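Local coordinates for protein flavin-dependent thymidylate synthase (Thermus thermophilus, PDB 6J61) that probably catalyses the FAD- and NADPH-dependent reductive methylation of dUMP to dTMP with methylenetetrahydrofolate as methyl donor, working as a homotetramer, at residues K12-D23 and M63-K71; D45-R54 and L210-L219. One frame throughout, in Å; residues are numbered along the deposited sequence.

Contact 1 (K12-D23 and M63-K71)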
# COMPACT_ATOMS: atom_id res chain seq x y z
N LYS A 12 2.94 -31.51 -7.59
CA LYS A 12 4.31 -31.06 -7.84
C LYS A 12 4.72 -29.71 -7.23
O LYS A 12 5.79 -29.20 -7.52
CB LYS A 12 4.55 -31.00 -9.35
CG LYS A 12 4.05 -32.21 -10.12
CD LYS A 12 4.31 -32.04 -11.62
CE LYS A 12 3.78 -33.22 -12.46
NZ LYS A 12 2.30 -33.36 -12.42
N GLY A 13 3.87 -29.13 -6.38
CA GLY A 13 4.22 -27.84 -5.79
C GLY A 13 4.93 -27.90 -4.45
O GLY A 13 5.28 -28.98 -3.97
N PHE A 14 5.17 -26.74 -3.85
CA PHE A 14 5.84 -26.69 -2.55
C PHE A 14 5.89 -25.29 -1.95
O PHE A 14 5.52 -24.30 -2.59
CB PHE A 14 7.26 -27.26 -2.67
CG PHE A 14 8.18 -26.49 -3.60
CD1 PHE A 14 8.80 -25.31 -3.18
CD2 PHE A 14 8.45 -26.96 -4.89
CE1 PHE A 14 9.67 -24.61 -4.03
CE2 PHE A 14 9.32 -26.26 -5.74
CZ PHE A 14 9.93 -25.09 -5.31
N VAL A 15 6.32 -25.21 -0.70
CA VAL A 15 6.47 -23.96 0.02
C VAL A 15 7.77 -24.12 0.78
O VAL A 15 7.94 -25.09 1.53
CB VAL A 15 5.30 -23.73 1.01
CG1 VAL A 15 5.58 -22.52 1.88
CG2 VAL A 15 4.00 -23.51 0.25
N ARG A 16 8.70 -23.19 0.58
CA ARG A 16 10.00 -23.22 1.25
C ARG A 16 10.33 -21.88 1.92
O ARG A 16 10.24 -20.83 1.30
CB ARG A 16 11.09 -23.58 0.20
CG ARG A 16 12.55 -23.47 0.68
CD ARG A 16 13.53 -24.14 -0.31
NE ARG A 16 13.86 -23.29 -1.45
CZ ARG A 16 14.67 -22.23 -1.39
NH1 ARG A 16 15.24 -21.89 -0.24
NH2 ARG A 16 14.91 -21.50 -2.47
N LEU A 17 10.70 -21.91 3.20
CA LEU A 17 11.04 -20.67 3.89
C LEU A 17 12.44 -20.22 3.47
O LEU A 17 13.43 -20.85 3.82
CB LEU A 17 11.01 -20.85 5.41
CG LEU A 17 11.42 -19.59 6.18
CD1 LEU A 17 10.37 -18.52 5.96
CD2 LEU A 17 11.58 -19.88 7.66
N VAL A 18 12.53 -19.13 2.71
CA VAL A 18 13.82 -18.66 2.26
C VAL A 18 14.52 -17.87 3.37
O VAL A 18 15.66 -18.20 3.73
CB VAL A 18 13.67 -17.83 0.96
CG1 VAL A 18 14.99 -17.22 0.55
CG2 VAL A 18 13.18 -18.75 -0.14
N ASP A 19 13.86 -16.86 3.92
CA ASP A 19 14.46 -16.08 5.02
C ASP A 19 13.40 -15.65 6.02
O ASP A 19 12.20 -15.83 5.78
CB ASP A 19 15.20 -14.85 4.49
CG ASP A 19 16.24 -14.32 5.47
OD1 ASP A 19 16.38 -14.91 6.57
OD2 ASP A 19 16.93 -13.32 5.16
N GLN A 20 13.83 -15.08 7.13
CA GLN A 20 12.92 -14.63 8.16
C GLN A 20 13.57 -13.54 8.99
O GLN A 20 14.70 -13.70 9.43
CB GLN A 20 12.54 -15.81 9.06
CG GLN A 20 11.38 -15.54 10.01
CD GLN A 20 11.30 -16.55 11.16
OE1 GLN A 20 11.38 -17.76 10.96
NE2 GLN A 20 11.11 -16.03 12.37
N MET A 21 12.87 -12.43 9.19
CA MET A 21 13.40 -11.34 10.00
C MET A 21 12.60 -11.19 11.29
O MET A 21 11.46 -10.71 11.28
CB MET A 21 13.37 -10.00 9.24
CG MET A 21 13.91 -8.85 10.07
SD MET A 21 13.90 -7.24 9.29
CE MET A 21 12.23 -6.85 9.47
N GLY A 22 13.19 -11.63 12.40
CA GLY A 22 12.53 -11.54 13.69
C GLY A 22 11.61 -12.68 14.01
O GLY A 22 11.17 -13.42 13.12
N ASP A 23 11.32 -12.83 15.30
CA ASP A 23 10.40 -13.86 15.81
C ASP A 23 9.55 -13.20 16.89
O ASP A 23 9.47 -11.97 16.93
CB ASP A 23 11.17 -15.07 16.38
CG ASP A 23 12.17 -14.69 17.48
OD1 ASP A 23 12.05 -13.61 18.10
OD2 ASP A 23 13.09 -15.50 17.74
N MET A 63 6.73 -5.93 12.22
CA MET A 63 8.18 -5.92 12.37
C MET A 63 8.80 -7.28 12.14
O MET A 63 10.01 -7.44 12.25
CB MET A 63 8.59 -5.39 13.75
CG MET A 63 8.27 -3.91 13.98
SD MET A 63 8.73 -2.89 12.58
CE MET A 63 8.10 -1.28 13.03
N VAL A 64 7.96 -8.26 11.83
CA VAL A 64 8.40 -9.63 11.56
C VAL A 64 8.10 -9.90 10.08
O VAL A 64 7.00 -9.62 9.62
CB VAL A 64 7.66 -10.64 12.45
CG1 VAL A 64 7.90 -12.06 11.97
CG2 VAL A 64 8.12 -10.47 13.90
N VAL A 65 9.07 -10.44 9.34
CA VAL A 65 8.84 -10.71 7.92
C VAL A 65 9.27 -12.10 7.47
O VAL A 65 10.27 -12.64 7.93
CB VAL A 65 9.58 -9.65 7.03
CG1 VAL A 65 9.32 -9.91 5.55
CG2 VAL A 65 9.11 -8.26 7.40
N PHE A 66 8.48 -12.69 6.57
CA PHE A 66 8.77 -14.01 6.02
C PHE A 66 8.91 -13.91 4.50
O PHE A 66 8.21 -13.12 3.85
CB PHE A 66 7.64 -15.01 6.36
CG PHE A 66 7.62 -15.44 7.80
CD1 PHE A 66 7.24 -14.56 8.80
CD2 PHE A 66 8.02 -16.73 8.15
CE1 PHE A 66 7.24 -14.96 10.15
CE2 PHE A 66 8.03 -17.13 9.50
CZ PHE A 66 7.64 -16.24 10.49
N LYS A 67 9.82 -14.70 3.95
CA LYS A 67 10.06 -14.72 2.51
C LYS A 67 10.04 -16.17 2.06
O LYS A 67 10.83 -16.98 2.52
CB LYS A 67 11.42 -14.06 2.21
CG LYS A 67 11.75 -13.98 0.73
CD LYS A 67 12.77 -12.87 0.42
CE LYS A 67 14.13 -13.11 1.10
NZ LYS A 67 15.15 -12.10 0.67
N PHE A 68 9.12 -16.51 1.16
CA PHE A 68 9.00 -17.88 0.68
C PHE A 68 9.30 -18.08 -0.80
O PHE A 68 9.26 -17.14 -1.60
CB PHE A 68 7.59 -18.43 0.94
CG PHE A 68 7.16 -18.38 2.39
CD1 PHE A 68 6.65 -17.21 2.94
CD2 PHE A 68 7.22 -19.52 3.19
CE1 PHE A 68 6.21 -17.17 4.26
CE2 PHE A 68 6.78 -19.49 4.51
CZ PHE A 68 6.27 -18.31 5.05
N HIS A 69 9.58 -19.33 -1.14
CA HIS A 69 9.85 -19.77 -2.50
C HIS A 69 8.65 -20.70 -2.73
O HIS A 69 8.56 -21.77 -2.10
CB HIS A 69 11.17 -20.55 -2.56
CG HIS A 69 11.52 -21.08 -3.92
ND1 HIS A 69 12.66 -21.81 -4.16
CD2 HIS A 69 10.87 -20.99 -5.11
CE1 HIS A 69 12.71 -22.15 -5.43
NE2 HIS A 69 11.63 -21.66 -6.03
N VAL A 70 7.73 -20.29 -3.58
CA VAL A 70 6.53 -21.07 -3.83
C VAL A 70 6.40 -21.53 -5.28
O VAL A 70 6.65 -20.77 -6.22
CB VAL A 70 5.25 -20.25 -3.48
CG1 VAL A 70 4.00 -21.15 -3.52
CG2 VAL A 70 5.42 -19.59 -2.12
N LYS A 71 5.99 -22.78 -5.45
CA LYS A 71 5.78 -23.37 -6.77
C LYS A 71 4.31 -23.76 -6.76
O LYS A 71 3.87 -24.53 -5.90
CB LYS A 71 6.68 -24.60 -6.93
CG LYS A 71 6.60 -25.26 -8.30
CD LYS A 71 7.56 -26.44 -8.41
CE LYS A 71 7.47 -27.05 -9.81
NZ LYS A 71 8.22 -28.32 -9.93

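Contact 2 (D45-R54 and L210-L219)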
# COMPACT_ATOMS: atom_id res chain seq x y z
N ASP A 45 5.70 -11.78 27.83
CA ASP A 45 5.74 -11.46 26.41
C ASP A 45 4.53 -12.09 25.71
O ASP A 45 3.93 -11.49 24.81
CB ASP A 45 7.06 -11.96 25.79
CG ASP A 45 8.25 -11.13 26.22
OD1 ASP A 45 8.05 -10.07 26.86
OD2 ASP A 45 9.41 -11.52 25.92
N ALA A 46 4.16 -13.29 26.14
CA ALA A 46 3.00 -13.96 25.58
C ALA A 46 1.81 -13.07 25.92
O ALA A 46 0.94 -12.84 25.09
CB ALA A 46 2.84 -15.33 26.21
N ALA A 47 1.78 -12.57 27.15
CA ALA A 47 0.69 -11.71 27.59
C ALA A 47 0.63 -10.43 26.75
O ALA A 47 -0.46 -10.02 26.32
CB ALA A 47 0.86 -11.36 29.07
N LEU A 48 1.78 -9.79 26.52
CA LEU A 48 1.83 -8.57 25.72
C LEU A 48 1.41 -8.90 24.29
O LEU A 48 0.61 -8.21 23.68
CB LEU A 48 3.24 -7.98 25.69
CG LEU A 48 3.42 -6.45 25.60
CD1 LEU A 48 4.78 -6.13 24.98
CD2 LEU A 48 2.31 -5.81 24.79
N ILE A 49 1.96 -9.98 23.75
CA ILE A 49 1.62 -10.34 22.40
C ILE A 49 0.13 -10.64 22.28
O ILE A 49 -0.51 -10.28 21.30
CB ILE A 49 2.46 -11.52 21.91
CG1 ILE A 49 3.90 -11.05 21.68
CG2 ILE A 49 1.86 -12.10 20.64
CD1 ILE A 49 4.88 -12.15 21.27
N ASP A 50 -0.42 -11.29 23.30
CA ASP A 50 -1.84 -11.61 23.28
C ASP A 50 -2.64 -10.32 23.26
O ASP A 50 -3.62 -10.19 22.53
CB ASP A 50 -2.24 -12.40 24.52
CG ASP A 50 -3.67 -12.85 24.46
OD1 ASP A 50 -3.93 -13.86 23.77
OD2 ASP A 50 -4.54 -12.18 25.07
N TYR A 51 -2.21 -9.37 24.08
CA TYR A 51 -2.87 -8.09 24.18
C TYR A 51 -2.90 -7.32 22.85
O TYR A 51 -3.94 -6.78 22.45
CB TYR A 51 -2.17 -7.26 25.28
CG TYR A 51 -2.69 -5.85 25.44
CD1 TYR A 51 -2.33 -4.85 24.54
CD2 TYR A 51 -3.57 -5.52 26.46
CE1 TYR A 51 -2.84 -3.57 24.65
CE2 TYR A 51 -4.09 -4.24 26.59
CZ TYR A 51 -3.72 -3.27 25.67
OH TYR A 51 -4.23 -2.00 25.76
N LEU A 52 -1.75 -7.28 22.17
CA LEU A 52 -1.64 -6.56 20.90
C LEU A 52 -2.58 -7.12 19.83
O LEU A 52 -3.16 -6.38 19.05
CB LEU A 52 -0.19 -6.61 20.39
CG LEU A 52 0.88 -5.92 21.25
CD1 LEU A 52 2.26 -6.19 20.68
CD2 LEU A 52 0.61 -4.43 21.31
N MET A 53 -2.70 -8.44 19.80
CA MET A 53 -3.57 -9.12 18.85
C MET A 53 -5.03 -8.73 19.14
O MET A 53 -5.76 -8.35 18.24
CB MET A 53 -3.36 -10.64 19.01
CG MET A 53 -4.28 -11.53 18.20
SD MET A 53 -3.91 -11.55 16.47
CE MET A 53 -2.36 -12.38 16.46
N ARG A 54 -5.42 -8.83 20.41
CA ARG A 54 -6.78 -8.49 20.87
C ARG A 54 -7.23 -7.08 20.54
O ARG A 54 -8.35 -6.87 20.08
CB ARG A 54 -6.88 -8.62 22.40
CG ARG A 54 -7.04 -10.01 22.94
CD ARG A 54 -7.29 -9.94 24.45
NE ARG A 54 -6.10 -9.59 25.21
CZ ARG A 54 -6.11 -9.04 26.42
NH1 ARG A 54 -7.26 -8.76 27.01
NH2 ARG A 54 -4.97 -8.78 27.04
N LEU A 210 4.34 -17.90 19.82
CA LEU A 210 3.50 -17.06 20.68
C LEU A 210 2.50 -16.29 19.83
O LEU A 210 1.29 -16.37 20.05
CB LEU A 210 4.35 -16.09 21.52
CG LEU A 210 5.29 -16.71 22.56
CD1 LEU A 210 5.85 -15.61 23.45
CD2 LEU A 210 4.54 -17.75 23.39
N ALA A 211 3.00 -15.56 18.84
CA ALA A 211 2.14 -14.80 17.96
C ALA A 211 1.08 -15.72 17.36
O ALA A 211 -0.10 -15.37 17.28
CB ALA A 211 2.95 -14.16 16.85
N TRP A 212 1.52 -16.91 16.95
CA TRP A 212 0.59 -17.85 16.38
C TRP A 212 -0.46 -18.28 17.41
O TRP A 212 -1.63 -18.49 17.06
CB TRP A 212 1.34 -19.08 15.85
CG TRP A 212 0.37 -20.12 15.37
CD1 TRP A 212 -0.25 -21.08 16.12
CD2 TRP A 212 -0.21 -20.21 14.07
NE1 TRP A 212 -1.19 -21.74 15.38
CE2 TRP A 212 -1.19 -21.22 14.11
CE3 TRP A 212 -0.01 -19.51 12.87
CZ2 TRP A 212 -1.96 -21.57 13.00
CZ3 TRP A 212 -0.78 -19.86 11.76
CH2 TRP A 212 -1.75 -20.87 11.84
N ALA A 213 -0.05 -18.41 18.66
CA ALA A 213 -0.99 -18.82 19.69
C ALA A 213 -2.10 -17.78 19.74
O ALA A 213 -3.28 -18.13 19.75
CB ALA A 213 -0.31 -18.91 21.04
N ALA A 214 -1.73 -16.52 19.76
CA ALA A 214 -2.70 -15.44 19.81
C ALA A 214 -3.58 -15.47 18.56
O ALA A 214 -4.81 -15.36 18.64
CB ALA A 214 -1.98 -14.09 19.91
N PHE A 215 -2.95 -15.61 17.40
CA PHE A 215 -3.68 -15.65 16.14
C PHE A 215 -4.71 -16.78 16.15
O PHE A 215 -5.86 -16.60 15.78
CB PHE A 215 -2.72 -15.83 14.97
CG PHE A 215 -3.40 -15.89 13.64
CD1 PHE A 215 -3.99 -14.74 13.10
CD2 PHE A 215 -3.50 -17.09 12.94
CE1 PHE A 215 -4.69 -14.80 11.88
CE2 PHE A 215 -4.20 -17.16 11.72
CZ PHE A 215 -4.80 -16.01 11.20
N GLU A 216 -4.29 -17.96 16.57
CA GLU A 216 -5.18 -19.12 16.60
C GLU A 216 -6.39 -18.87 17.50
O GLU A 216 -7.54 -18.98 17.08
CB GLU A 216 -4.39 -20.33 17.08
CG GLU A 216 -5.16 -21.62 17.09
CD GLU A 216 -4.27 -22.82 17.37
OE1 GLU A 216 -3.59 -22.83 18.42
OE2 GLU A 216 -4.26 -23.74 16.53
N GLU A 217 -6.11 -18.51 18.75
CA GLU A 217 -7.14 -18.24 19.75
C GLU A 217 -8.13 -17.13 19.39
O GLU A 217 -9.34 -17.35 19.41
CB GLU A 217 -6.44 -17.93 21.08
CG GLU A 217 -7.35 -17.54 22.25
CD GLU A 217 -8.46 -18.54 22.52
OE1 GLU A 217 -8.20 -19.76 22.54
OE2 GLU A 217 -9.60 -18.08 22.72
N HIS A 218 -7.61 -15.96 19.04
CA HIS A 218 -8.44 -14.80 18.72
C HIS A 218 -9.02 -14.65 17.31
O HIS A 218 -10.10 -14.08 17.15
CB HIS A 218 -7.68 -13.53 19.06
CG HIS A 218 -7.36 -13.40 20.52
ND1 HIS A 218 -8.30 -13.07 21.47
CD2 HIS A 218 -6.20 -13.60 21.19
CE1 HIS A 218 -7.73 -13.08 22.66
NE2 HIS A 218 -6.46 -13.40 22.52
N LEU A 219 -8.32 -15.14 16.29
CA LEU A 219 -8.85 -14.97 14.94
C LEU A 219 -9.22 -16.24 14.19
O LEU A 219 -10.38 -16.43 13.84
CB LEU A 219 -7.88 -14.15 14.09
CG LEU A 219 -7.76 -12.66 14.45
CD1 LEU A 219 -9.15 -12.04 14.56
CD2 LEU A 219 -7.05 -12.52 15.78

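Contact 1 (K12-D23 and M63-K71)
Backbone hydrogen bonds zip strand 13-21 to strand 65-71 in antiparallel register, with F14 facing K71, R16 facing H69 and M21 facing V65 as hydrogen-bonded pairs. The register slips by one at V18 and D19, which both face K67: K67 O takes V18 N at 2.7 Å, nearly along its C=O axis, and D19 N more weakly.

Polar and aromatic groups meet around H69. At the edge of the imidazole, somewhat tilted from its plane, H69 ND1 accepts R16 NH2 at 2.8 Å and, weakly, NE; a bend at chi3 (81°) turns both N-H groups to it. The guanidinium and ring planes stand 87° apart. F14 sets its edge against the H69 face in a T-shaped pair, centroids 5.1 Å apart, while K71 CB lies over a face of the phenyl. H69 NE2 is bound by E167.

On the other face of the sheet, L17 CD1 rests over the F68 ring, and the Q20 amide stacks on F66 with planes 15° apart, its NE2 held by G22 O at 2.7 Å.

This antiparallel pair with a classic beta bulge lies between strands 6-9 and 165-173 of the ThyX sheet, its H69 face meeting Y35 of the second subunit.

Contact 2 (D45-R54 and L210-L219)
Helices 45-54 and 210-219 run in broadly the same direction, crossing at -42° with their axes 8.9 Å apart at closest approach, and the backbones come nearest where D50 passes A214. The approach is close where small residues line it: the A214 methyl lies 3.8 Å from M53 CB, and I49 CG2 rests on the backbone of A211. At the N-terminal end, L210 reaches over A46, its CD1 3.9 Å from A46 CA.

M53 is the knob of the interface, set in a hole formed by A214, F215, H218 and L219. With CG anti to the backbone N (chi1 174°), its chain folds back at chi2 and chi3, which brings SD against L219 CD2 and CE to 3.8 Å from F215 CB.

The polar side of the crossing is built on H218. Its NE2 donates to D50 OD1 at 2.9 Å; the oxygen lies in the imidazole plane and is met on its syn side, 33° out of the carboxylate plane. D50 OD2 receives a weaker share and also pairs with R54 NE at 3.0 Å, a salt bridge one helical turn on. E217 CG is over a face of the imidazole; the far end of R54 pairs with E258 of helix 253-263. An alanine in place of H218 would probably leave D50 OD1 without its interhelical donor and thin one wall of the hole around M53.

The whole is a helix pair with a single knob-into-hole at M53, bordered by a His-carboxylate hydrogen bond, joining two helices of the ThyX fold, with helix 253-263 touching R54 and H218.

In the fold
From the N terminus, the chain lays down strand 13-21, runs through helices 24-32 and 42-54, and returns as strand 65-73 beside it, so contact 1 closes a loop more than half helical, with no strand in it. Helix 42-54, inside that loop, meets helix 209-220 in contact 2, closing a loop that takes in strands 65-73, 87-90 and 165-173. The two closures therefore cross. Their centres lie about 21 Å apart, their nearest atoms about 6 Å. Helix 24-32 bridges them, packing on V64 of contact 1 and on D45 and A211 of contact 2. Together they tie the antiparallel sheet to helices near L174, which is predicted to help bind FAD and lies beside V64 and A211.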